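Local coordinates for protein orotidine 5'-phosphate decarboxylase (Methanocaldococcus jannaschii, PDB 4LUI) that probably catalyses the last step of de novo UMP synthesis, decarboxylating orotidine 5'-monophosphate to UMP and carbon dioxide as a homodimeric TIM-barrel enzyme, at residues L26-L31 with L37-D42; V47-V52 with N205-V210; E75-F80 with K127-T132; P186-Q191 with K225-M230. One frame throughout, in Å; residues are numbered along the deposited sequence.

Contact 1 (L26-L31 with L37-D42); sequences LALDVL and LKIVED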
loop_
_atom_site.group_PDB
_atom_site.type_symbol
_atom_site.label_atom_id
_atom_site.label_comp_id
_atom_site.label_asym_id
_atom_site.label_seq_id
_atom_site.Cartn_x
_atom_site.Cartn_y
_atom_site.Cartn_z
ATOM N N LEU B 26 -0.058 1.101 19.677
ATOM C CA LEU B 26 -1.458 1.390 19.388
ATOM C C LEU B 26 -1.694 1.450 17.885
ATOM O O LEU B 26 -1.027 2.228 17.196
ATOM C CB LEU B 26 -1.869 2.735 20.031
ATOM C CG LEU B 26 -3.261 3.269 19.642
ATOM C CD1 LEU B 26 -4.352 2.295 20.078
ATOM C CD2 LEU B 26 -3.508 4.667 20.222
ATOM N N ALA B 27 -2.630 0.641 17.383
ATOM C CA ALA B 27 -3.064 0.764 15.993
ATOM C C ALA B 27 -4.149 1.833 15.950
ATOM O O ALA B 27 -5.298 1.583 16.327
ATOM C CB ALA B 27 -3.584 -0.589 15.438
ATOM N N LEU B 28 -3.781 3.032 15.511
ATOM C CA LEU B 28 -4.660 4.188 15.641
ATOM C C LEU B 28 -5.538 4.289 14.410
ATOM O O LEU B 28 -5.402 5.203 13.598
ATOM C CB LEU B 28 -3.834 5.459 15.820
ATOM C CG LEU B 28 -4.613 6.751 16.087
ATOM C CD1 LEU B 28 -5.507 6.592 17.302
ATOM C CD2 LEU B 28 -3.647 7.902 16.275
ATOM N N ASP B 29 -6.452 3.338 14.275
ATOM C CA ASP B 29 -7.228 3.206 13.049
ATOM C C ASP B 29 -8.555 3.958 13.146
ATOM O O ASP B 29 -9.635 3.363 13.194
ATOM C CB ASP B 29 -7.434 1.730 12.730
ATOM C CG ASP B 29 -6.128 1.013 12.456
ATOM O OD1 ASP B 29 -5.191 1.660 11.936
ATOM O OD2 ASP B 29 -6.036 -0.191 12.774
ATOM N N VAL B 30 -8.455 5.282 13.210
ATOM C CA VAL B 30 -9.625 6.147 13.135
ATOM C C VAL B 30 -9.497 6.965 11.851
ATOM O O VAL B 30 -8.426 7.030 11.265
ATOM C CB VAL B 30 -9.747 7.055 14.369
ATOM C CG1 VAL B 30 -9.930 6.208 15.615
ATOM C CG2 VAL B 30 -8.515 7.940 14.502
ATOM N N LEU B 31 -10.596 7.542 11.387
ATOM C CA LEU B 31 -10.569 8.303 10.143
ATOM C C LEU B 31 -10.432 9.793 10.382
ATOM O O LEU B 31 -9.912 10.521 9.537
ATOM C CB LEU B 31 -11.846 8.053 9.354
ATOM C CG LEU B 31 -12.122 6.622 8.897
ATOM C CD1 LEU B 31 -13.475 6.572 8.218
ATOM C CD2 LEU B 31 -11.037 6.139 7.947
ATOM N N LEU B 37 -6.023 12.829 17.237
ATOM C CA LEU B 37 -5.178 13.661 18.084
ATOM C C LEU B 37 -5.619 13.593 19.544
ATOM O O LEU B 37 -4.787 13.629 20.452
ATOM C CB LEU B 37 -5.171 15.103 17.578
ATOM C CG LEU B 37 -4.392 15.265 16.269
ATOM C CD1 LEU B 37 -4.456 16.691 15.741
ATOM C CD2 LEU B 37 -2.938 14.818 16.434
ATOM N N LYS B 38 -6.929 13.498 19.765
ATOM C CA LYS B 38 -7.462 13.375 21.115
ATOM C C LYS B 38 -6.951 12.097 21.769
ATOM O O LYS B 38 -6.516 12.099 22.918
ATOM C CB LYS B 38 -8.992 13.374 21.111
ATOM C CG LYS B 38 -9.573 13.227 22.511
ATOM C CD LYS B 38 -11.096 13.047 22.510
ATOM C CE LYS B 38 -11.824 14.324 22.111
ATOM N NZ LYS B 38 -11.491 15.473 23.001
ATOM N N ILE B 39 -6.989 11.008 21.017
ATOM C CA ILE B 39 -6.583 9.716 21.547
ATOM C C ILE B 39 -5.096 9.686 21.863
ATOM O O ILE B 39 -4.691 9.212 22.930
ATOM C CB ILE B 39 -6.936 8.595 20.581
ATOM C CG1 ILE B 39 -8.461 8.452 20.497
ATOM C CG2 ILE B 39 -6.284 7.284 21.017
ATOM C CD1 ILE B 39 -8.926 7.699 19.265
ATOM N N VAL B 40 -4.286 10.190 20.937
ATOM C CA VAL B 40 -2.839 10.240 21.151
ATOM C C VAL B 40 -2.475 10.972 22.442
ATOM O O VAL B 40 -1.694 10.466 23.253
ATOM C CB VAL B 40 -2.104 10.882 19.954
ATOM C CG1 VAL B 40 -0.646 11.147 20.309
ATOM C CG2 VAL B 40 -2.191 9.984 18.732
ATOM N N GLU B 41 -3.049 12.156 22.640
ATOM C CA GLU B 41 -2.797 12.925 23.851
ATOM C C GLU B 41 -3.189 12.131 25.089
ATOM O O GLU B 41 -2.516 12.189 26.124
ATOM C CB GLU B 41 -3.568 14.251 23.808
ATOM C CG GLU B 41 -3.541 15.042 25.116
ATOM C CD GLU B 41 -2.231 15.777 25.335
ATOM O OE1 GLU B 41 -1.353 15.718 24.445
ATOM O OE2 GLU B 41 -2.085 16.423 26.396
ATOM N N ASP B 42 -4.276 11.375 24.975
ATOM C CA ASP B 42 -4.841 10.667 26.120
ATOM C C ASP B 42 -4.017 9.431 26.509
ATOM O O ASP B 42 -3.901 9.120 27.704
ATOM C CB ASP B 42 -6.297 10.270 25.825
ATOM C CG ASP B 42 -7.180 10.291 27.070
ATOM O OD1 ASP B 42 -6.961 11.155 27.946
ATOM O OD2 ASP B 42 -8.100 9.446 27.173
#
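No flat group takes part where Leu-26, Leu-28 and Val-30 meet Ile-39 and Val-40: there is neither ring face nor edge here, just branched aliphatic side chains packed methyl to methyl. They belong to the first beta-alpha unit of the TIM barrel, in which helix 33-43 lies against the outside of strand 23-27 and the turn that follows it. Ile-39 is the central piece. Its CG2 reaches Leu-26 CD2 at 3.9 Å, with the two side chains crossing at about a right angle, and it also touches CD1 of Leu-28. The other branch, CG1, stands anti to the carbonyl carbon (chi1 -68°) and carries CD1 toward Val-30, whose CG1 lies 4.1 Å from Ile-39 CD1. An alanine in place of Ile-39 would remove both branches, and Leu-26, Leu-28 and Val-30 would probably face a gap in the strand-helix interface. Tyr-215 of helix 212-215 covers Ile-39 and Val-30 as well, while Ile-50 from the next strand touches Leu-28 and Val-40. Leu-28, with CG anti to the backbone N (chi1 -175°), splits its methyls between two helix residues: CD1 goes to Ile-39, and CD2 meets Val-40 CG2 at 3.5 Å.

Contact 2 (V47-V52 with N205-V210); sequences VDAIKV and NDYVIV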
loop_
_atom_site.group_PDB
_atom_site.type_symbol
_atom_site.label_atom_id
_atom_site.label_comp_id
_atom_site.label_asym_id
_atom_site.label_seq_id
_atom_site.Cartn_x
_atom_site.Cartn_y
_atom_site.Cartn_z
ATOM N N VAL B 47 1.408 4.017 25.984
ATOM C CA VAL B 47 1.799 3.336 24.760
ATOM C C VAL B 47 3.251 3.638 24.445
ATOM O O VAL B 47 3.770 4.689 24.820
ATOM C CB VAL B 47 0.900 3.732 23.557
ATOM C CG1 VAL B 47 -0.555 3.471 23.891
ATOM C CG2 VAL B 47 1.112 5.201 23.180
ATOM N N ASP B 48 3.910 2.705 23.767
ATOM C CA ASP B 48 5.315 2.881 23.420
ATOM C C ASP B 48 5.458 3.302 21.964
ATOM O O ASP B 48 6.475 3.885 21.577
ATOM C CB ASP B 48 6.089 1.587 23.668
ATOM C CG ASP B 48 6.066 1.190 25.120
ATOM O OD1 ASP B 48 6.671 1.923 25.937
ATOM O OD2 ASP B 48 5.432 0.170 25.455
ATOM N N ALA B 49 4.439 3.007 21.166
ATOM C CA ALA B 49 4.462 3.340 19.742
ATOM C C ALA B 49 3.056 3.575 19.222
ATOM O O ALA B 49 2.088 3.060 19.776
ATOM C CB ALA B 49 5.139 2.228 18.932
ATOM N N ILE B 50 2.954 4.350 18.149
ATOM C CA ILE B 50 1.672 4.589 17.495
ATOM C C ILE B 50 1.802 4.208 16.029
ATOM O O ILE B 50 2.737 4.658 15.358
ATOM C CB ILE B 50 1.249 6.066 17.613
ATOM C CG1 ILE B 50 1.094 6.451 19.094
ATOM C CG2 ILE B 50 -0.062 6.309 16.852
ATOM C CD1 ILE B 50 0.850 7.908 19.332
ATOM N N LYS B 51 0.887 3.368 15.546
ATOM C CA LYS B 51 0.887 2.917 14.153
ATOM C C LYS B 51 -0.279 3.572 13.415
ATOM O O LYS B 51 -1.438 3.479 13.846
ATOM C CB LYS B 51 0.780 1.381 14.098
ATOM C CG LYS B 51 0.893 0.763 12.698
ATOM C CD LYS B 51 0.904 -0.781 12.724
ATOM C CE LYS B 51 -0.475 -1.376 13.020
ATOM N NZ LYS B 51 -1.464 -1.125 11.929
ATOM N N VAL B 52 0.029 4.242 12.310
ATOM C CA VAL B 52 -0.992 4.915 11.525
ATOM C C VAL B 52 -1.021 4.330 10.123
ATOM O O VAL B 52 0.018 3.926 9.583
ATOM C CB VAL B 52 -0.776 6.438 11.455
ATOM C CG1 VAL B 52 -0.930 7.073 12.847
ATOM C CG2 VAL B 52 0.570 6.765 10.844
ATOM N N ASN B 205 12.147 -6.147 23.006
ATOM C CA ASN B 205 12.328 -5.595 21.670
ATOM C C ASN B 205 11.204 -5.923 20.700
ATOM O O ASN B 205 11.169 -5.400 19.584
ATOM C CB ASN B 205 13.678 -6.006 21.105
ATOM C CG ASN B 205 14.817 -5.370 21.864
ATOM O OD1 ASN B 205 14.868 -4.144 22.004
ATOM N ND2 ASN B 205 15.704 -6.189 22.402
ATOM N N ASP B 206 10.270 -6.767 21.130
ATOM C CA ASP B 206 9.060 -7.014 20.341
ATOM C C ASP B 206 7.970 -5.996 20.683
ATOM O O ASP B 206 8.078 -5.270 21.677
ATOM C CB ASP B 206 8.542 -8.432 20.596
ATOM C CG ASP B 206 9.552 -9.502 20.205
ATOM O OD1 ASP B 206 10.207 -9.350 19.155
ATOM O OD2 ASP B 206 9.688 -10.489 20.950
ATOM N N TYR B 207 6.933 -5.943 19.851
ATOM C CA TYR B 207 5.775 -5.091 20.113
ATOM C C TYR B 207 4.506 -5.922 20.036
ATOM O O TYR B 207 4.379 -6.797 19.171
ATOM C CB TYR B 207 5.630 -3.999 19.051
ATOM C CG TYR B 207 6.776 -3.031 18.869
ATOM C CD1 TYR B 207 7.957 -3.426 18.233
ATOM C CD2 TYR B 207 6.652 -1.704 19.267
ATOM C CE1 TYR B 207 8.996 -2.532 18.035
ATOM C CE2 TYR B 207 7.688 -0.798 19.069
ATOM C CZ TYR B 207 8.853 -1.221 18.445
ATOM O OH TYR B 207 9.889 -0.337 18.248
ATOM N N VAL B 208 3.559 -5.643 20.923
ATOM C CA VAL B 208 2.210 -6.161 20.745
ATOM C C VAL B 208 1.296 -5.014 20.340
ATOM O O VAL B 208 1.411 -3.895 20.853
ATOM C CB VAL B 208 1.648 -6.876 22.001
ATOM C CG1 VAL B 208 2.346 -8.217 22.216
ATOM C CG2 VAL B 208 1.765 -5.984 23.240
ATOM N N ILE B 209 0.404 -5.303 19.406
ATOM C CA ILE B 209 -0.516 -4.299 18.876
ATOM C C ILE B 209 -1.871 -4.419 19.552
ATOM O O ILE B 209 -2.419 -5.512 19.685
ATOM C CB ILE B 209 -0.756 -4.494 17.380
ATOM C CG1 ILE B 209 0.557 -4.472 16.595
ATOM C CG2 ILE B 209 -1.701 -3.420 16.842
ATOM C CD1 ILE B 209 0.358 -4.917 15.148
ATOM N N VAL B 210 -2.421 -3.281 19.952
ATOM C CA VAL B 210 -3.816 -3.194 20.385
ATOM C C VAL B 210 -4.438 -2.056 19.597
ATOM O O VAL B 210 -3.804 -1.016 19.397
ATOM C CB VAL B 210 -3.926 -2.933 21.898
ATOM C CG1 VAL B 210 -5.379 -2.763 22.325
ATOM C CG2 VAL B 210 -3.267 -4.073 22.682
#
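Tyr-207 turns its ring toward Ala-49 by holding CG anti to its carbonyl carbon (chi1 -59°), and Lys-51 comes to Ile-209 by running extended to CD and then bending twice (chi3 74°, chi4 67°). The two strands are the second and eighth of the TIM barrel. They are not neighbours in the sheet, because strand 23-27 runs between them, so the meeting is made by side chains that project into the barrel interior and not by backbone bonds.

Two touches hold it, one above the other along the barrel axis. Near the amino ends of the strands, the CB of Ala-49 lies 4.0 Å from CE2 of Tyr-207, approaching the ring obliquely; the short alanine side chain probably lets the ring lean across the barrel floor. The ring carries its hydroxyl on to Glu-75, whose OE1 is hydrogen-bonded to Tyr-207 OH. One layer up, Ile-209 brings its CD1 to 4.2 Å from CE of Lys-51, a light aliphatic touch on the lysine chain. The ammonium group beyond is held by a salt bridge to Asp-79. Lys-51 and Asp-79 are both predicted to bind substrate, so this upper layer probably borders the active site.

Strand 23-27 fills the space between the pair, with Met-25 against Tyr-207 and Ala-27 against Ile-209. Ile-184 of strand 183-186 packs on both residues from the next strand, and Ile-50 faces outward onto helix 63-72.

Contact 3 (E75-F80 with K127-T132); sequences EVIADF and KVIMVT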
loop_
_atom_site.group_PDB
_atom_site.type_symbol
_atom_site.label_atom_id
_atom_site.label_comp_id
_atom_site.label_asym_id
_atom_site.label_seq_id
_atom_site.Cartn_x
_atom_site.Cartn_y
_atom_site.Cartn_z
ATOM N N GLU B 75 7.394 6.725 19.327
ATOM C CA GLU B 75 7.677 6.221 17.993
ATOM C C GLU B 75 6.415 6.150 17.136
ATOM O O GLU B 75 5.421 5.575 17.556
ATOM C CB GLU B 75 8.270 4.825 18.146
ATOM C CG GLU B 75 8.612 4.121 16.869
ATOM C CD GLU B 75 9.319 2.813 17.139
ATOM O OE1 GLU B 75 8.901 2.083 18.077
ATOM O OE2 GLU B 75 10.308 2.529 16.434
ATOM N N VAL B 76 6.456 6.708 15.930
ATOM C CA VAL B 76 5.308 6.627 15.022
ATOM C C VAL B 76 5.663 5.793 13.797
ATOM O O VAL B 76 6.627 6.094 13.086
ATOM C CB VAL B 76 4.818 8.019 14.587
ATOM C CG1 VAL B 76 3.708 7.906 13.532
ATOM C CG2 VAL B 76 4.333 8.795 15.803
ATOM N N ILE B 77 4.881 4.744 13.561
ATOM C CA ILE B 77 5.135 3.798 12.473
ATOM C C ILE B 77 4.046 3.915 11.421
ATOM O O ILE B 77 2.865 3.892 11.750
ATOM C CB ILE B 77 5.127 2.343 12.985
ATOM C CG1 ILE B 77 6.192 2.141 14.068
ATOM C CG2 ILE B 77 5.319 1.348 11.834
ATOM C CD1 ILE B 77 7.573 2.621 13.679
ATOM N N ALA B 78 4.440 4.059 10.160
ATOM C CA ALA B 78 3.469 4.179 9.074
ATOM C C ALA B 78 3.197 2.827 8.439
ATOM O O ALA B 78 4.073 2.253 7.781
ATOM C CB ALA B 78 3.956 5.164 8.033
ATOM N N ASP B 79 1.987 2.317 8.647
ATOM C CA ASP B 79 1.630 1.002 8.142
ATOM C C ASP B 79 1.081 1.178 6.729
ATOM O O ASP B 79 -0.133 1.182 6.507
ATOM C CB ASP B 79 0.605 0.348 9.063
ATOM C CG ASP B 79 0.358 -1.111 8.731
ATOM O OD1 ASP B 79 0.959 -1.620 7.753
ATOM O OD2 ASP B 79 -0.452 -1.742 9.443
ATOM N N PHE B 80 1.999 1.347 5.779
ATOM C CA PHE B 80 1.633 1.716 4.413
ATOM C C PHE B 80 1.768 0.552 3.433
ATOM O O PHE B 80 1.521 0.720 2.230
ATOM C CB PHE B 80 2.511 2.872 3.952
ATOM C CG PHE B 80 2.121 4.206 4.528
ATOM C CD1 PHE B 80 1.053 4.326 5.408
ATOM C CD2 PHE B 80 2.828 5.348 4.176
ATOM C CE1 PHE B 80 0.691 5.577 5.938
ATOM C CE2 PHE B 80 2.469 6.598 4.684
ATOM C CZ PHE B 80 1.401 6.712 5.575
ATOM N N LYS B 127 13.388 3.292 10.716
ATOM C CA LYS B 127 13.154 1.854 10.630
ATOM C C LYS B 127 12.371 1.392 9.402
ATOM O O LYS B 127 11.433 2.061 8.935
ATOM C CB LYS B 127 12.418 1.358 11.875
ATOM C CG LYS B 127 13.176 1.512 13.174
ATOM C CD LYS B 127 12.327 0.990 14.324
ATOM C CE LYS B 127 13.036 1.158 15.655
ATOM N NZ LYS B 127 12.128 0.726 16.751
ATOM N N VAL B 128 12.750 0.218 8.915
ATOM C CA VAL B 128 11.970 -0.506 7.908
ATOM C C VAL B 128 11.488 -1.831 8.506
ATOM O O VAL B 128 12.258 -2.574 9.106
ATOM C CB VAL B 128 12.815 -0.780 6.668
ATOM C CG1 VAL B 128 12.009 -1.555 5.609
ATOM C CG2 VAL B 128 13.332 0.515 6.111
ATOM N N ILE B 129 10.203 -2.109 8.346
ATOM C CA ILE B 129 9.570 -3.247 8.979
ATOM C C ILE B 129 8.899 -4.042 7.863
ATOM O O ILE B 129 8.153 -3.480 7.071
ATOM C CB ILE B 129 8.509 -2.751 9.980
ATOM C CG1 ILE B 129 9.180 -1.965 11.124
ATOM C CG2 ILE B 129 7.666 -3.897 10.499
ATOM C CD1 ILE B 129 8.249 -0.997 11.841
ATOM N N MET B 130 9.181 -5.334 7.768
ATOM C CA MET B 130 8.629 -6.123 6.661
ATOM C C MET B 130 7.453 -6.989 7.096
ATOM O O MET B 130 7.543 -7.710 8.096
ATOM C CB MET B 130 9.709 -7.037 6.061
ATOM C CG MET B 130 9.180 -7.864 4.880
ATOM S SD MET B 130 10.319 -9.163 4.356
ATOM C CE MET B 130 11.761 -8.165 4.040
ATOM N N VAL B 131 6.361 -6.943 6.334
ATOM C CA VAL B 131 5.286 -7.906 6.530
ATOM C C VAL B 131 5.741 -9.253 5.997
ATOM O O VAL B 131 6.015 -9.384 4.803
ATOM C CB VAL B 131 4.038 -7.527 5.728
ATOM C CG1 VAL B 131 2.948 -8.577 5.944
ATOM C CG2 VAL B 131 3.534 -6.170 6.141
ATOM N N THR B 132 5.809 -10.259 6.862
ATOM C CA THR B 132 6.187 -11.595 6.402
ATOM C C THR B 132 5.009 -12.562 6.375
ATOM O O THR B 132 5.090 -13.626 5.760
ATOM C CB THR B 132 7.294 -12.240 7.266
ATOM O OG1 THR B 132 6.800 -12.463 8.595
ATOM C CG2 THR B 132 8.564 -11.362 7.304
#
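Inside the TIM barrel, strand 75-82 and strand 127-131, the third and fifth of the sheet, send side chains toward each other in front of strand 102-106, which separates them. At the amino-terminal end Glu-75 and Lys-127 form a salt bridge, Lys-127 NZ giving a 2.6 Å hydrogen bond to Glu-75 OE2. The ammonium group takes the syn lone pair, on the side of the other carboxylate oxygen. The lysine chain is fully extended from CB, while Glu-75 has CG anti to its backbone N (chi1 179°), and the two side chains cross at about a right angle. The second oxygen, OE1, is taken up by Tyr-207, so both oxygens of the carboxylate are held. A glutamine in place of Glu-75 would probably forfeit the ion pair and leave the ammonium charge of Lys-127 without its mate.

One layer further in, the contact becomes wholly apolar. Ile-129 CD1 meets Ile-77 CG2 at 3.8 Å and also lies 4.1 Å from Ile-77 CD1, sitting against both branches. Ile-104 from the intervening strand touches both isoleucines. Higher still, Asp-79 also pairs with Lys-81, predicted to be the proton donor. Polar floor, apolar middle and charged mouth follow one another here, with the Asp and Lys residues at the carboxyl-terminal end of the strands, where TIM barrels carry their active sites.

Contact 4 (P186-Q191 with K225-M230); sequences PGVGAQ and KKYKEM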
loop_
_atom_site.group_PDB
_atom_site.type_symbol
_atom_site.label_atom_id
_atom_site.label_comp_id
_atom_site.label_asym_id
_atom_site.label_seq_id
_atom_site.Cartn_x
_atom_site.Cartn_y
_atom_site.Cartn_z
ATOM N N PRO B 186 -0.282 -8.899 16.949
ATOM C CA PRO B 186 -1.394 -8.505 17.826
ATOM C C PRO B 186 -1.282 -9.100 19.219
ATOM O O PRO B 186 -0.930 -10.269 19.366
ATOM C CB PRO B 186 -2.619 -9.088 17.114
ATOM C CG PRO B 186 -2.215 -9.143 15.687
ATOM C CD PRO B 186 -0.759 -9.535 15.710
ATOM N N GLY B 187 -1.603 -8.303 20.234
ATOM C CA GLY B 187 -1.504 -8.756 21.608
ATOM C C GLY B 187 -2.852 -9.156 22.168
ATOM O O GLY B 187 -2.943 -9.720 23.262
ATOM N N VAL B 188 -3.903 -8.856 21.414
ATOM C CA VAL B 188 -5.251 -9.223 21.813
ATOM C C VAL B 188 -5.983 -9.861 20.648
ATOM O O VAL B 188 -5.622 -9.644 19.489
ATOM C CB VAL B 188 -6.059 -8.003 22.328
ATOM C CG1 VAL B 188 -5.376 -7.396 23.542
ATOM C CG2 VAL B 188 -6.237 -6.965 21.228
ATOM N N GLY B 189 -7.009 -10.641 20.971
ATOM C CA GLY B 189 -7.825 -11.298 19.970
ATOM C C GLY B 189 -8.915 -10.388 19.436
ATOM O O GLY B 189 -8.954 -9.183 19.712
ATOM N N ALA B 190 -9.814 -10.978 18.663
ATOM C CA ALA B 190 -10.862 -10.217 17.992
ATOM C C ALA B 190 -11.823 -9.530 18.959
ATOM O O ALA B 190 -12.506 -8.580 18.581
ATOM C CB ALA B 190 -11.632 -11.121 17.045
ATOM N N GLN B 191 -11.888 -10.018 20.195
ATOM C CA GLN B 191 -12.822 -9.495 21.186
ATOM C C GLN B 191 -12.139 -8.494 22.110
ATOM O O GLN B 191 -12.806 -7.844 22.922
ATOM C CB GLN B 191 -13.426 -10.620 22.029
ATOM C CG GLN B 191 -14.229 -11.666 21.243
ATOM C CD GLN B 191 -13.342 -12.652 20.499
ATOM O OE1 GLN B 191 -12.204 -12.911 20.896
ATOM N NE2 GLN B 191 -13.859 -13.200 19.410
ATOM N N LYS B 225 -3.793 2.013 29.696
ATOM C CA LYS B 225 -3.221 1.616 30.983
ATOM C C LYS B 225 -3.447 0.133 31.245
ATOM O O LYS B 225 -2.535 -0.587 31.654
ATOM C CB LYS B 225 -3.848 2.432 32.116
ATOM C CG LYS B 225 -3.368 2.051 33.513
ATOM C CD LYS B 225 -4.038 2.927 34.567
ATOM C CE LYS B 225 -3.437 2.703 35.950
ATOM N NZ LYS B 225 -3.802 1.381 36.527
ATOM N N LYS B 226 -4.674 -0.322 31.012
ATOM C CA LYS B 226 -5.020 -1.727 31.211
ATOM C C LYS B 226 -4.192 -2.661 30.329
ATOM O O LYS B 226 -3.669 -3.670 30.802
ATOM C CB LYS B 226 -6.509 -1.959 30.939
ATOM C CG LYS B 226 -6.908 -3.429 30.933
ATOM C CD LYS B 226 -8.394 -3.591 30.651
ATOM C CE LYS B 226 -8.728 -3.242 29.207
ATOM N NZ LYS B 226 -10.204 -3.157 28.986
ATOM N N TYR B 227 -4.066 -2.323 29.052
ATOM C CA TYR B 227 -3.333 -3.183 28.129
ATOM C C TYR B 227 -1.826 -3.139 28.371
ATOM O O TYR B 227 -1.129 -4.130 28.169
ATOM C CB TYR B 227 -3.709 -2.868 26.683
ATOM C CG TYR B 227 -5.088 -3.393 26.359
ATOM C CD1 TYR B 227 -5.333 -4.759 26.333
ATOM C CD2 TYR B 227 -6.147 -2.529 26.114
ATOM C CE1 TYR B 227 -6.602 -5.249 26.064
ATOM C CE2 TYR B 227 -7.417 -3.015 25.832
ATOM C CZ TYR B 227 -7.629 -4.377 25.803
ATOM O OH TYR B 227 -8.899 -4.867 25.540
ATOM N N LYS B 228 -1.328 -2.003 28.850
ATOM C CA LYS B 228 0.081 -1.911 29.222
ATOM C C LYS B 228 0.367 -2.812 30.431
ATOM O O LYS B 228 1.369 -3.543 30.468
ATOM C CB LYS B 228 0.447 -0.457 29.519
ATOM C CG LYS B 228 1.901 -0.231 29.940
ATOM C CD LYS B 228 2.854 -0.432 28.770
ATOM C CE LYS B 228 4.183 0.280 29.000
ATOM N NZ LYS B 228 5.182 -0.058 27.949
ATOM N N GLU B 229 -0.529 -2.778 31.409
ATOM C CA GLU B 229 -0.352 -3.576 32.621
ATOM C C GLU B 229 -0.560 -5.073 32.361
ATOM O O GLU B 229 -0.035 -5.921 33.091
ATOM C CB GLU B 229 -1.248 -3.050 33.742
ATOM C CG GLU B 229 -0.770 -1.687 34.253
ATOM C CD GLU B 229 -1.713 -1.041 35.252
ATOM O OE1 GLU B 229 -1.408 0.079 35.721
ATOM O OE2 GLU B 229 -2.754 -1.648 35.572
ATOM N N MET B 230 -1.307 -5.381 31.304
ATOM C CA MET B 230 -1.529 -6.755 30.865
ATOM C C MET B 230 -0.200 -7.433 30.528
ATOM O O MET B 230 -0.050 -8.646 30.679
ATOM C CB MET B 230 -2.438 -6.756 29.634
ATOM C CG MET B 230 -2.800 -8.129 29.091
ATOM S SD MET B 230 -3.740 -8.004 27.553
ATOM C CE MET B 230 -2.439 -7.549 26.402
#
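Val-188 packs closely on Tyr-227, and from that point the contact slackens toward solvent. It joins the loop after the seventh strand of the TIM barrel to the final helix, 220-230. The whole of 186-191 is predicted to bind substrate, and in this family the corresponding loop closes over the phosphate group.

The tight part rests on one methyl. CG1 of Val-188 stands anti to the carbonyl carbon (chi1 -60°), which aims it at the helix, and it comes to 3.5 Å from CE1 of Tyr-227 and 3.8 Å from CD1 of the same ring. It meets the ring obliquely, the two side chains crossing at about a right angle. Val-210 of strand 207-210 packs on both residues, so this patch is backed by the barrel wall. The tyrosine hydroxyl continues past the valine to a hydrogen bond with the carbonyl oxygen of Gly-192, tying the helix to the loop a second time.

Met-230 fits less closely. Its chain is bent at chi3 (75°), bringing CE to 4.1 Å from Val-188 CG1 and 3.9 Å from the carbonyl oxygen of Gly-187. The solvent side is made by residues that do not meet across the contact: Ala-190 and Gln-191 on the loop, Lys-226 and Glu-229 on the helix. Lys-226 lays its CE over one face of the Tyr-227 ring, 3.6 Å above the plane and displaced toward the rim. Well away from the loop, Lys-225 and Glu-229, one helical turn apart, form a salt bridge in which Lys-225 NZ donates to Glu-229 OE1 at 2.8 Å, on the syn side and 24° out of the carboxylate plane.

All four contacts belong to one eight-stranded TIM barrel. Contact 2 is the hub: its centre lies about 12 Å from that of contact 1 and about 11 Å from those of contacts 3 and 4, and it touches all three. Contacts 3 and 4 are the most distant pair, about 20 Å between centres. Along the chain contact 1 closes first; contact 3 then falls between the two halves of contact 2, and contact 4 interleaves with contact 2. Inside the barrel, contact 2 joins the second strand to the eighth and contact 3 the third to the fifth, below the predicted substrate site; contact 1 packs a helix on the outside and contact 4 sets the last helix against a loop at the rim.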